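Local coordinates for acetyltransferase (Agrobacterium tumefaciens, PDB 2DXQ), which probably transfers an acetyl group from acetyl-coenzyme A to an acceptor not yet identified, as members of the GNAT family do, at residues E85-L90 and V118-G123; E21-L26 and T65-I70; I6-A11 and R100-H105; F54-N59 and R96-T101. One frame throughout, in Å; residues are numbered along the deposited sequence.

Interaction 1 (E85-L90 and V118-G123); sequences ENVVTL and VMLLTG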
# COMPACT_ATOMS: atom_id res chain seq x y z
N GLU A 85 -1.15 -0.96 -7.31
CA GLU A 85 -2.50 -0.42 -7.29
C GLU A 85 -2.94 0.09 -8.65
O GLU A 85 -2.13 0.28 -9.56
CB GLU A 85 -2.60 0.72 -6.27
CG GLU A 85 -3.07 0.25 -4.88
CD GLU A 85 -4.49 -0.28 -4.90
OE1 GLU A 85 -5.19 -0.07 -5.92
OE2 GLU A 85 -4.91 -0.94 -3.92
N ASN A 86 -4.25 0.30 -8.78
CA ASN A 86 -4.88 0.88 -9.97
C ASN A 86 -4.41 0.27 -11.28
O ASN A 86 -3.96 0.96 -12.20
CB ASN A 86 -4.79 2.39 -9.96
CG ASN A 86 -5.59 3.00 -8.83
OD1 ASN A 86 -6.67 2.50 -8.48
ND2 ASN A 86 -5.07 4.06 -8.24
N VAL A 87 -4.55 -1.05 -11.34
CA VAL A 87 -4.21 -1.77 -12.55
C VAL A 87 -5.40 -1.73 -13.51
O VAL A 87 -6.52 -2.10 -13.13
CB VAL A 87 -3.87 -3.24 -12.21
CG1 VAL A 87 -3.65 -4.03 -13.47
CG2 VAL A 87 -2.64 -3.29 -11.31
N VAL A 88 -5.16 -1.30 -14.75
CA VAL A 88 -6.23 -1.31 -15.73
C VAL A 88 -5.76 -1.67 -17.11
O VAL A 88 -4.65 -1.32 -17.51
CB VAL A 88 -7.12 -0.00 -15.71
CG1 VAL A 88 -6.34 1.24 -15.45
CG2 VAL A 88 -8.01 0.14 -16.94
N THR A 89 -6.62 -2.42 -17.78
CA THR A 89 -6.47 -2.80 -19.16
C THR A 89 -7.79 -2.50 -19.86
O THR A 89 -8.78 -2.13 -19.24
CB THR A 89 -6.19 -4.32 -19.29
OG1 THR A 89 -7.27 -5.08 -18.71
CG2 THR A 89 -4.92 -4.69 -18.59
N LEU A 90 -7.82 -2.75 -21.16
CA LEU A 90 -8.97 -2.38 -21.95
C LEU A 90 -9.76 -3.59 -22.42
O LEU A 90 -9.13 -4.60 -22.81
CB LEU A 90 -8.49 -1.59 -23.15
CG LEU A 90 -7.77 -0.28 -22.80
CD1 LEU A 90 -7.25 0.39 -24.07
CD2 LEU A 90 -8.67 0.67 -22.04
N VAL A 118 5.78 -8.12 -2.61
CA VAL A 118 4.91 -7.19 -3.31
C VAL A 118 3.47 -7.66 -3.05
O VAL A 118 3.17 -8.83 -3.24
CB VAL A 118 5.20 -7.16 -4.83
CG1 VAL A 118 4.29 -6.14 -5.52
CG2 VAL A 118 6.67 -6.79 -5.07
N MSE A 119 2.60 -6.74 -2.65
CA MSE A 119 1.21 -7.08 -2.30
C MSE A 119 0.21 -6.39 -3.22
O MSE A 119 0.49 -5.32 -3.77
CB MSE A 119 0.93 -6.67 -0.85
CG MSE A 119 1.71 -7.50 0.15
SE MSE A 119 1.55 -6.70 1.93
CE MSE A 119 2.70 -5.19 1.63
N LEU A 120 -0.97 -6.98 -3.34
CA LEU A 120 -2.01 -6.39 -4.15
C LEU A 120 -3.35 -6.83 -3.60
O LEU A 120 -3.50 -7.98 -3.22
CB LEU A 120 -1.86 -6.83 -5.62
CG LEU A 120 -2.91 -6.29 -6.58
CD1 LEU A 120 -2.29 -5.98 -7.94
CD2 LEU A 120 -4.07 -7.28 -6.72
N LEU A 121 -4.30 -5.90 -3.55
CA LEU A 121 -5.66 -6.17 -3.10
C LEU A 121 -6.63 -5.85 -4.22
O LEU A 121 -6.57 -4.77 -4.81
CB LEU A 121 -6.02 -5.31 -1.88
CG LEU A 121 -5.46 -5.78 -0.54
CD1 LEU A 121 -6.21 -5.09 0.60
CD2 LEU A 121 -5.62 -7.28 -0.43
N THR A 122 -7.51 -6.80 -4.52
CA THR A 122 -8.49 -6.55 -5.56
C THR A 122 -9.91 -6.81 -5.03
O THR A 122 -10.12 -7.65 -4.17
CB THR A 122 -8.17 -7.31 -6.87
OG1 THR A 122 -9.07 -6.88 -7.90
CG2 THR A 122 -8.27 -8.82 -6.69
N GLY A 123 -10.86 -6.03 -5.50
CA GLY A 123 -12.22 -6.13 -4.98
C GLY A 123 -13.06 -6.74 -6.07
O GLY A 123 -14.29 -6.82 -5.96
O HOH W 1 -3.42 -3.24 -3.92
O HOH W 2 -7.27 -2.09 -4.23

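Interaction 2 (E21-L26 and T65-I70); sequences ELYQVL and TATLLI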
# COMPACT_ATOMS: atom_id res chain seq x y z
N GLU A 21 -8.07 8.62 -19.08
CA GLU A 21 -8.92 7.74 -19.88
C GLU A 21 -8.92 6.30 -19.38
O GLU A 21 -9.97 5.66 -19.30
CB GLU A 21 -8.51 7.81 -21.36
CG GLU A 21 -8.68 9.22 -21.93
CD GLU A 21 -8.50 9.30 -23.43
OE1 GLU A 21 -8.31 8.25 -24.08
OE2 GLU A 21 -8.56 10.43 -23.96
N LEU A 22 -7.74 5.81 -18.99
CA LEU A 22 -7.64 4.47 -18.41
C LEU A 22 -8.40 4.37 -17.10
O LEU A 22 -9.11 3.41 -16.87
CB LEU A 22 -6.17 4.07 -18.22
CG LEU A 22 -5.39 3.78 -19.50
CD1 LEU A 22 -3.90 3.59 -19.19
CD2 LEU A 22 -5.95 2.52 -20.20
N TYR A 23 -8.27 5.38 -16.24
CA TYR A 23 -8.94 5.33 -14.94
C TYR A 23 -10.46 5.48 -15.07
O TYR A 23 -11.21 5.01 -14.23
CB TYR A 23 -8.35 6.38 -14.00
CG TYR A 23 -6.90 6.16 -13.63
CD1 TYR A 23 -6.38 4.87 -13.45
CD2 TYR A 23 -6.06 7.23 -13.42
CE1 TYR A 23 -5.06 4.67 -13.10
CE2 TYR A 23 -4.74 7.06 -13.04
CZ TYR A 23 -4.24 5.78 -12.89
OH TYR A 23 -2.93 5.61 -12.52
N GLN A 24 -10.91 6.10 -16.16
CA GLN A 24 -12.34 6.12 -16.49
C GLN A 24 -12.85 4.74 -16.91
O GLN A 24 -13.98 4.36 -16.60
CB GLN A 24 -12.63 7.21 -17.53
CG GLN A 24 -12.54 8.60 -16.86
CD GLN A 24 -12.16 9.75 -17.78
OE1 GLN A 24 -12.36 9.68 -19.00
NE2 GLN A 24 -11.62 10.84 -17.19
N VAL A 25 -11.99 3.98 -17.60
CA VAL A 25 -12.29 2.57 -17.91
C VAL A 25 -12.38 1.73 -16.64
O VAL A 25 -13.32 0.93 -16.46
CB VAL A 25 -11.24 1.96 -18.89
CG1 VAL A 25 -11.41 0.43 -19.01
CG2 VAL A 25 -11.35 2.63 -20.25
N LEU A 26 -11.40 1.92 -15.75
CA LEU A 26 -11.35 1.23 -14.48
C LEU A 26 -12.66 1.40 -13.70
O LEU A 26 -13.28 0.41 -13.30
CB LEU A 26 -10.15 1.70 -13.65
CG LEU A 26 -9.91 1.05 -12.27
CD1 LEU A 26 -9.74 -0.46 -12.42
CD2 LEU A 26 -8.68 1.69 -11.61
N THR A 65 -1.98 0.21 -17.41
CA THR A 65 -1.23 0.90 -16.37
C THR A 65 -1.27 0.11 -15.08
O THR A 65 -2.18 -0.70 -14.86
CB THR A 65 -1.76 2.35 -16.15
OG1 THR A 65 -0.93 3.05 -15.21
CG2 THR A 65 -3.17 2.34 -15.63
N ALA A 66 -0.25 0.33 -14.25
CA ALA A 66 -0.21 -0.16 -12.87
C ALA A 66 0.66 0.82 -12.10
O ALA A 66 1.66 1.32 -12.63
CB ALA A 66 0.41 -1.55 -12.82
N THR A 67 0.30 1.05 -10.83
CA THR A 67 1.08 1.95 -9.99
C THR A 67 1.82 1.14 -8.94
O THR A 67 1.22 0.31 -8.25
CB THR A 67 0.17 2.99 -9.32
OG1 THR A 67 -0.53 3.75 -10.33
CG2 THR A 67 0.97 3.92 -8.38
N LEU A 68 3.12 1.39 -8.82
CA LEU A 68 3.95 0.72 -7.84
C LEU A 68 4.21 1.67 -6.68
O LEU A 68 4.58 2.82 -6.89
CB LEU A 68 5.29 0.32 -8.48
CG LEU A 68 6.32 -0.33 -7.57
CD1 LEU A 68 5.82 -1.67 -6.99
CD2 LEU A 68 7.61 -0.52 -8.39
N LEU A 69 4.05 1.15 -5.47
CA LEU A 69 4.32 1.93 -4.25
C LEU A 69 5.38 1.18 -3.46
O LEU A 69 5.11 0.10 -2.93
CB LEU A 69 3.04 2.09 -3.41
CG LEU A 69 1.76 2.50 -4.15
CD1 LEU A 69 0.55 2.36 -3.23
CD2 LEU A 69 1.89 3.94 -4.65
N ILE A 70 6.58 1.73 -3.39
CA ILE A 70 7.66 1.11 -2.62
C ILE A 70 7.77 1.86 -1.30
O ILE A 70 7.81 3.09 -1.28
CB ILE A 70 9.02 1.17 -3.37
CG1 ILE A 70 8.94 0.35 -4.67
CG2 ILE A 70 10.15 0.63 -2.47
CD1 ILE A 70 10.16 0.56 -5.63
O HOH W 3 -1.95 3.01 -12.54

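Interaction 3 (I6-A11 and R100-H105); sequences ISLRAA and RTVVRH. With PO4 (phosphate ion), chain C; PO4 (phosphate ion), chain F.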
# COMPACT_ATOMS: atom_id res chain seq x y z
N ILE A 6 5.23 -0.58 -29.74
CA ILE A 6 4.84 -1.05 -28.40
C ILE A 6 5.95 -0.66 -27.46
O ILE A 6 7.13 -0.94 -27.72
CB ILE A 6 4.59 -2.58 -28.35
CG1 ILE A 6 3.38 -2.97 -29.21
CG2 ILE A 6 4.38 -3.06 -26.88
CD1 ILE A 6 3.21 -4.44 -29.41
N SER A 7 5.59 0.00 -26.36
CA SER A 7 6.58 0.34 -25.37
C SER A 7 6.05 0.19 -23.94
O SER A 7 4.87 -0.06 -23.73
CB SER A 7 7.10 1.75 -25.61
OG SER A 7 8.22 1.97 -24.79
N LEU A 8 6.95 0.35 -22.99
CA LEU A 8 6.66 0.22 -21.57
C LEU A 8 7.59 1.23 -20.89
O LEU A 8 8.80 1.21 -21.13
CB LEU A 8 7.01 -1.20 -21.14
CG LEU A 8 7.07 -1.54 -19.65
CD1 LEU A 8 5.68 -1.69 -19.10
CD2 LEU A 8 7.85 -2.83 -19.49
N ARG A 9 7.03 2.10 -20.06
CA ARG A 9 7.81 3.13 -19.39
C ARG A 9 7.05 3.68 -18.19
O ARG A 9 5.87 3.41 -18.03
CB ARG A 9 8.12 4.27 -20.35
CG ARG A 9 6.90 4.83 -21.05
CD ARG A 9 7.27 6.02 -21.95
NE ARG A 9 6.10 6.55 -22.64
CZ ARG A 9 5.22 7.37 -22.08
NH1 ARG A 9 5.36 7.74 -20.81
NH2 ARG A 9 4.19 7.80 -22.79
N ALA A 10 7.75 4.45 -17.36
CA ALA A 10 7.11 5.23 -16.32
C ALA A 10 6.35 6.37 -16.98
O ALA A 10 6.79 6.90 -18.02
CB ALA A 10 8.13 5.78 -15.32
N ALA A 11 5.23 6.74 -16.38
CA ALA A 11 4.46 7.90 -16.82
C ALA A 11 5.18 9.18 -16.44
O ALA A 11 5.97 9.20 -15.49
CB ALA A 11 3.06 7.88 -16.21
N ARG A 100 -0.47 -7.80 -18.22
CA ARG A 100 0.57 -8.67 -17.68
C ARG A 100 1.94 -7.99 -17.79
O ARG A 100 2.73 -8.04 -16.85
CB ARG A 100 0.56 -10.06 -18.35
CG ARG A 100 1.33 -11.18 -17.59
CD ARG A 100 0.62 -12.57 -17.76
NE ARG A 100 -0.04 -12.52 -19.02
CZ ARG A 100 -1.31 -12.73 -19.32
NH1 ARG A 100 -2.27 -13.16 -18.48
NH2 ARG A 100 -1.57 -12.53 -20.58
N THR A 101 2.20 -7.32 -18.91
CA THR A 101 3.50 -6.64 -19.10
C THR A 101 3.72 -5.60 -18.01
O THR A 101 4.77 -5.56 -17.37
CB THR A 101 3.61 -5.97 -20.47
OG1 THR A 101 3.43 -6.96 -21.50
CG2 THR A 101 5.00 -5.32 -20.63
N VAL A 102 2.71 -4.76 -17.79
CA VAL A 102 2.87 -3.66 -16.85
C VAL A 102 2.93 -4.13 -15.37
O VAL A 102 3.71 -3.61 -14.56
CB VAL A 102 1.85 -2.54 -17.14
CG1 VAL A 102 0.44 -2.92 -16.72
CG2 VAL A 102 2.29 -1.25 -16.52
N VAL A 103 2.13 -5.13 -15.03
CA VAL A 103 2.13 -5.64 -13.65
C VAL A 103 3.44 -6.37 -13.38
O VAL A 103 4.09 -6.15 -12.34
CB VAL A 103 0.92 -6.56 -13.37
CG1 VAL A 103 1.04 -7.21 -11.98
CG2 VAL A 103 -0.41 -5.76 -13.50
N ARG A 104 3.85 -7.22 -14.32
CA ARG A 104 5.11 -7.96 -14.15
C ARG A 104 6.32 -6.99 -14.07
O ARG A 104 7.23 -7.19 -13.25
CB ARG A 104 5.27 -9.04 -15.23
CG ARG A 104 4.35 -10.24 -14.99
CD ARG A 104 4.54 -11.34 -16.01
NE ARG A 104 5.79 -12.05 -15.75
CZ ARG A 104 5.91 -13.19 -15.07
NH1 ARG A 104 4.84 -13.82 -14.59
NH2 ARG A 104 7.12 -13.72 -14.91
N HIS A 105 6.28 -5.91 -14.85
CA HIS A 105 7.34 -4.89 -14.79
C HIS A 105 7.40 -4.22 -13.42
O HIS A 105 8.47 -4.04 -12.85
CB HIS A 105 7.19 -3.84 -15.88
CG HIS A 105 8.32 -2.86 -15.93
ND1 HIS A 105 9.55 -3.16 -16.48
CD2 HIS A 105 8.40 -1.57 -15.51
CE1 HIS A 105 10.34 -2.11 -16.38
NE2 HIS A 105 9.67 -1.13 -15.80
P PO4 C . -3.95 -8.60 -20.38
O1 PO4 C . -4.30 -9.36 -21.63
O2 PO4 C . -4.88 -9.16 -19.29
O3 PO4 C . -2.53 -8.89 -19.98
O4 PO4 C . -4.22 -7.14 -20.51
P PO4 F . 2.41 -7.00 -25.60
O1 PO4 F . 2.95 -6.17 -24.45
O2 PO4 F . 3.52 -7.32 -26.59
O3 PO4 F . 1.80 -8.27 -25.06
O4 PO4 F . 1.33 -6.26 -26.35

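Interaction 4 (F54-N59 and R96-T101); sequences FVATEN and RGYGRT. With PO4 (phosphate ion), chain C; PO4 (phosphate ion), chain F.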
# COMPACT_ATOMS: atom_id res chain seq x y z
N PHE A 54 3.38 3.07 -14.07
CA PHE A 54 3.89 2.49 -15.30
C PHE A 54 2.78 2.42 -16.33
O PHE A 54 1.63 2.19 -15.97
CB PHE A 54 4.44 1.10 -15.04
CG PHE A 54 5.71 1.12 -14.25
CD1 PHE A 54 6.89 1.60 -14.82
CD2 PHE A 54 5.71 0.68 -12.92
CE1 PHE A 54 8.08 1.63 -14.07
CE2 PHE A 54 6.89 0.71 -12.17
CZ PHE A 54 8.07 1.18 -12.74
N VAL A 55 3.12 2.64 -17.60
CA VAL A 55 2.19 2.48 -18.72
C VAL A 55 2.77 1.57 -19.80
O VAL A 55 3.96 1.59 -20.06
CB VAL A 55 1.78 3.84 -19.37
CG1 VAL A 55 0.85 4.63 -18.45
CG2 VAL A 55 3.01 4.71 -19.74
N ALA A 56 1.91 0.74 -20.41
CA ALA A 56 2.25 0.10 -21.67
C ALA A 56 1.61 0.96 -22.73
O ALA A 56 0.48 1.45 -22.55
CB ALA A 56 1.68 -1.33 -21.73
N THR A 57 2.34 1.20 -23.82
CA THR A 57 1.82 2.07 -24.86
C THR A 57 1.78 1.31 -26.17
O THR A 57 2.59 0.43 -26.40
CB THR A 57 2.66 3.37 -25.06
OG1 THR A 57 4.00 3.00 -25.43
CG2 THR A 57 2.70 4.23 -23.79
N GLU A 58 0.79 1.65 -26.99
CA GLU A 58 0.65 1.09 -28.33
C GLU A 58 0.51 2.28 -29.29
O GLU A 58 -0.43 3.08 -29.14
CB GLU A 58 -0.60 0.21 -28.34
CG GLU A 58 -0.86 -0.60 -29.62
CD GLU A 58 -2.29 -1.06 -29.70
OE1 GLU A 58 -2.59 -2.18 -29.23
OE2 GLU A 58 -3.15 -0.30 -30.22
N ASN A 59 1.44 2.42 -30.24
CA ASN A 59 1.50 3.62 -31.10
C ASN A 59 1.48 4.90 -30.25
O ASN A 59 0.82 5.89 -30.62
CB ASN A 59 0.32 3.65 -32.08
CG ASN A 59 0.13 2.35 -32.81
OD1 ASN A 59 -0.95 1.75 -32.77
ND2 ASN A 59 1.18 1.88 -33.45
N ARG A 96 -4.31 -9.43 -24.97
CA ARG A 96 -3.11 -9.04 -25.73
C ARG A 96 -1.86 -8.98 -24.86
O ARG A 96 -0.74 -8.91 -25.38
CB ARG A 96 -3.31 -7.72 -26.49
CG ARG A 96 -4.52 -7.71 -27.40
CD ARG A 96 -4.39 -8.73 -28.54
NE ARG A 96 -5.51 -8.62 -29.47
CZ ARG A 96 -5.67 -9.38 -30.56
NH1 ARG A 96 -4.78 -10.32 -30.86
NH2 ARG A 96 -6.72 -9.19 -31.35
N GLY A 97 -2.05 -9.01 -23.54
CA GLY A 97 -0.90 -9.11 -22.65
C GLY A 97 -0.39 -7.82 -22.03
O GLY A 97 0.53 -7.87 -21.21
N TYR A 98 -0.98 -6.68 -22.40
CA TYR A 98 -0.46 -5.39 -21.94
C TYR A 98 -0.55 -5.25 -20.42
O TYR A 98 0.36 -4.71 -19.80
CB TYR A 98 -1.22 -4.23 -22.57
CG TYR A 98 -1.02 -4.06 -24.07
CD1 TYR A 98 0.25 -3.89 -24.61
CD2 TYR A 98 -2.11 -4.02 -24.93
CE1 TYR A 98 0.43 -3.69 -26.00
CE2 TYR A 98 -1.94 -3.84 -26.32
CZ TYR A 98 -0.67 -3.67 -26.83
OH TYR A 98 -0.51 -3.47 -28.20
N GLY A 99 -1.66 -5.70 -19.84
CA GLY A 99 -1.78 -5.75 -18.36
C GLY A 99 -0.69 -6.59 -17.70
O GLY A 99 -0.05 -6.16 -16.73
N ARG A 100 -0.47 -7.80 -18.22
CA ARG A 100 0.57 -8.67 -17.68
C ARG A 100 1.94 -7.99 -17.79
O ARG A 100 2.73 -8.04 -16.85
CB ARG A 100 0.56 -10.06 -18.35
CG ARG A 100 1.33 -11.18 -17.59
CD ARG A 100 0.62 -12.57 -17.76
NE ARG A 100 -0.04 -12.52 -19.02
CZ ARG A 100 -1.31 -12.73 -19.32
NH1 ARG A 100 -2.27 -13.16 -18.48
NH2 ARG A 100 -1.57 -12.53 -20.58
N THR A 101 2.20 -7.32 -18.91
CA THR A 101 3.50 -6.64 -19.10
C THR A 101 3.72 -5.60 -18.01
O THR A 101 4.77 -5.56 -17.37
CB THR A 101 3.61 -5.97 -20.47
OG1 THR A 101 3.43 -6.96 -21.50
CG2 THR A 101 5.00 -5.32 -20.63
P PO4 C . -3.95 -8.60 -20.38
O1 PO4 C . -4.30 -9.36 -21.63
O2 PO4 C . -4.88 -9.16 -19.29
O3 PO4 C . -2.53 -8.89 -19.98
O4 PO4 C . -4.22 -7.14 -20.51
P PO4 F . 2.41 -7.00 -25.60
O1 PO4 F . 2.95 -6.17 -24.45
O2 PO4 F . 3.52 -7.32 -26.59
O3 PO4 F . 1.80 -8.27 -25.06
O4 PO4 F . 1.33 -6.26 -26.35

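Interaction 1 (E85-L90 and V118-G123)
E85 and V87 reach across to L121 and L120 where two parallel strands of the sheet part company, the splayed pair of strands that marks the GNAT fold. Strands 81-88 and 117-122 are still joined further back, where M119 bonds to the backbone of A82 and I84, but no direct hydrogen bond links the two segments here. On the other side of strand 81-88, E85 pairs with T67 and V88 with T65. N86 and V87 therefore lie opposite A66 alone, a beta bulge, in which N86 has a positive phi of 47°.

The apolar part is small. V87 CG2 meets L120 CD1 at 4.3 Å, and both side chains also rest on Y133 of helix 127-135.

The polar part runs through water. The first bond of the E85 side chain leads away from the facing strand, but a turn at chi2 (-65°) swings the carboxylate back. Its OE1 takes the N-H of N86 at 3.0 Å, on the anti side and 23° out of the carboxylate plane, which limits the rotation of the group. OE2 remains 4.3 Å from L121 O, a gap bridged by solvent. Beyond this, residues 118-122 form an antiparallel ladder with a strand of the second subunit, and N86 ND2 bonds to N73 OD1 of that subunit.

Two waters thus stand in for strand pairing. One accepts from L121 N at 2.8 Å and gives a weak bond to E85 OE2; the other donates to L121 O at 2.8 Å and to E85 OE2 at 2.6 Å.

Interaction 2 (E21-L26 and T65-I70)
T65 presses against L22 and Y23 where helix 16-26 lies across strand 61-71, one of the helix-on-sheet layers of the GNAT alpha/beta fold. The axes of the two segments run almost perpendicular, at 95°, and come within 10.5 Å of each other, so a few side chains span the layer. The neighbouring A66 points to the reverse of the sheet and packs there on V102 of helix 98-112, which makes this strand the middle of a three-layer arrangement.

T65 can be followed outward atom by atom. Its CB already touches the helix, 3.9 Å from L22 CD1. The methyl CG2, held between the backbone N and the carbonyl carbon, sits in a notch formed by two consecutive helix residues: L22 CD1 lies 3.8 Å from it, and Y23 CE1 approaches obliquely at 3.9 Å. The hydroxyl takes the other direction, with OG1 anti to the backbone N (chi1 -175°), and so points away from L22 CD1. It bonds to the carbonyl oxygen F54 O on the adjacent strand, and it accepts a hydrogen from a water held between helix and strand.

That water gathers the polar ends of the contact. The Y23 side chain crosses those of T65 and T67 at about a right angle, packing also on I53 and on T75 of the second subunit, and its ring brings the hydroxyl to the water, which lies at the ring edge and in its plane. Y23 OH and T67 OG1 stand 3.7 Å apart, and the water joins them, 2.8 Å from Y23 OH and 2.7 Å from T67 OG1.

Interaction 3 (I6-A11 and R100-H105)
The first turns of helix 98-112, which in GNAT enzymes follow the loop that holds the coenzyme A pyrophosphate, pack here through T101, V102 and H105 on L8 of the edge strand 6-10. The two segment axes are inclined by 34°, and one leucine makes the whole contact.

L8 extends toward the helix with CG anti to its backbone N (chi1 168°), and its two methyls divide the work. CD2 sits over one face of the H105 imidazole, 3.8 Å from the ring centroid and 29° off the normal, a CH-pi contact whose shortest approach is 3.5 Å to H105 ND1. CD1 turns to the helix backbone, 4.1 Å from V102 CA, while T101 CG2 touches both methyls. F54 meets the same imidazole in an edge-to-face arrangement, which helps to fix the ring.

At the N-terminal end of the helix, R100 N donates to O3 of a phosphate ion at 2.9 Å, with an N-H...O angle of 160°. The R100 guanidinium sets one face, rather than its N-H edge, toward that oxygen, and its NH1 bonds to S135 OG.

The helix thus uses its flank for apolar contact with L8 and its N-terminal end, where a backbone N-H points outward, for an anion. The phosphate, probably from the crystallisation liquor, is consistent with a site for the cofactor's phosphates.

Interaction 4 (F54-N59 and R96-T101)
The ring of Y98 and the carboxylate of E58 are the flat groups here, their planes 57° apart. At the edge of the ring, near its plane, lies E58 OE1; A56 CB approaches obliquely, 4.1 Å from Y98 CD1. The phosphate of chain F is modelled beside the ring, but its approach there is too close to be trusted.

Y98 OH donates to E58 OE1 at 2.7 Å, meeting the anti lone pair of that oxygen, the one turned away from OE2. The E58 chain is extended from CB outward (chi1 -174°), and it crosses the hydroxyl end of the ring at about a right angle, its CG lying 3.2 Å from Y98 OH. The same OE1 forms a salt bridge with R93 NE, and two donors thus share one oxygen.

Around Y98 the chain follows the glycine-rich GNAT loop. G97, at the N-cap position, has a positive phi of 98°, a shape that suits a residue without a side chain. G97 N gives a hydrogen bond to O1 of the phosphate of chain C at 3.0 Å, and G99 N one to its O4 at 3.0 Å.

Together with the next amide of the helix, these N-H groups converge on one anion at the helix N-terminus, where the helix dipole would add to the attraction. That is consistent with the pyrophosphate site of acetyl-coenzyme A in relatives, while the Y98-E58 bond ties the first turn of the helix to strand 51-58.

All four contacts bear on one sheet, whose strands in this chain run in the order 6-10, 51-58, 61-71, 81-88, 117-122. Interactions 3 and 4 lie closest, their centres about 5 Å apart; they share R100 and T101 and fasten helix 98-112 to the first two strands. Interactions 1 and 2 are about 8 Å apart on the neighbouring strands 81-88 and 61-71, and both touch the second subunit. Interaction 2 packs helix 16-26 on the sheet face opposite helix 98-112. Along the chain interaction 2 closes before interaction 1 opens, whereas interactions 3 and 4 each alternate with interaction 1. Sheet, probable cofactor-binding loop and dimer interface are thus joined within a compact chain.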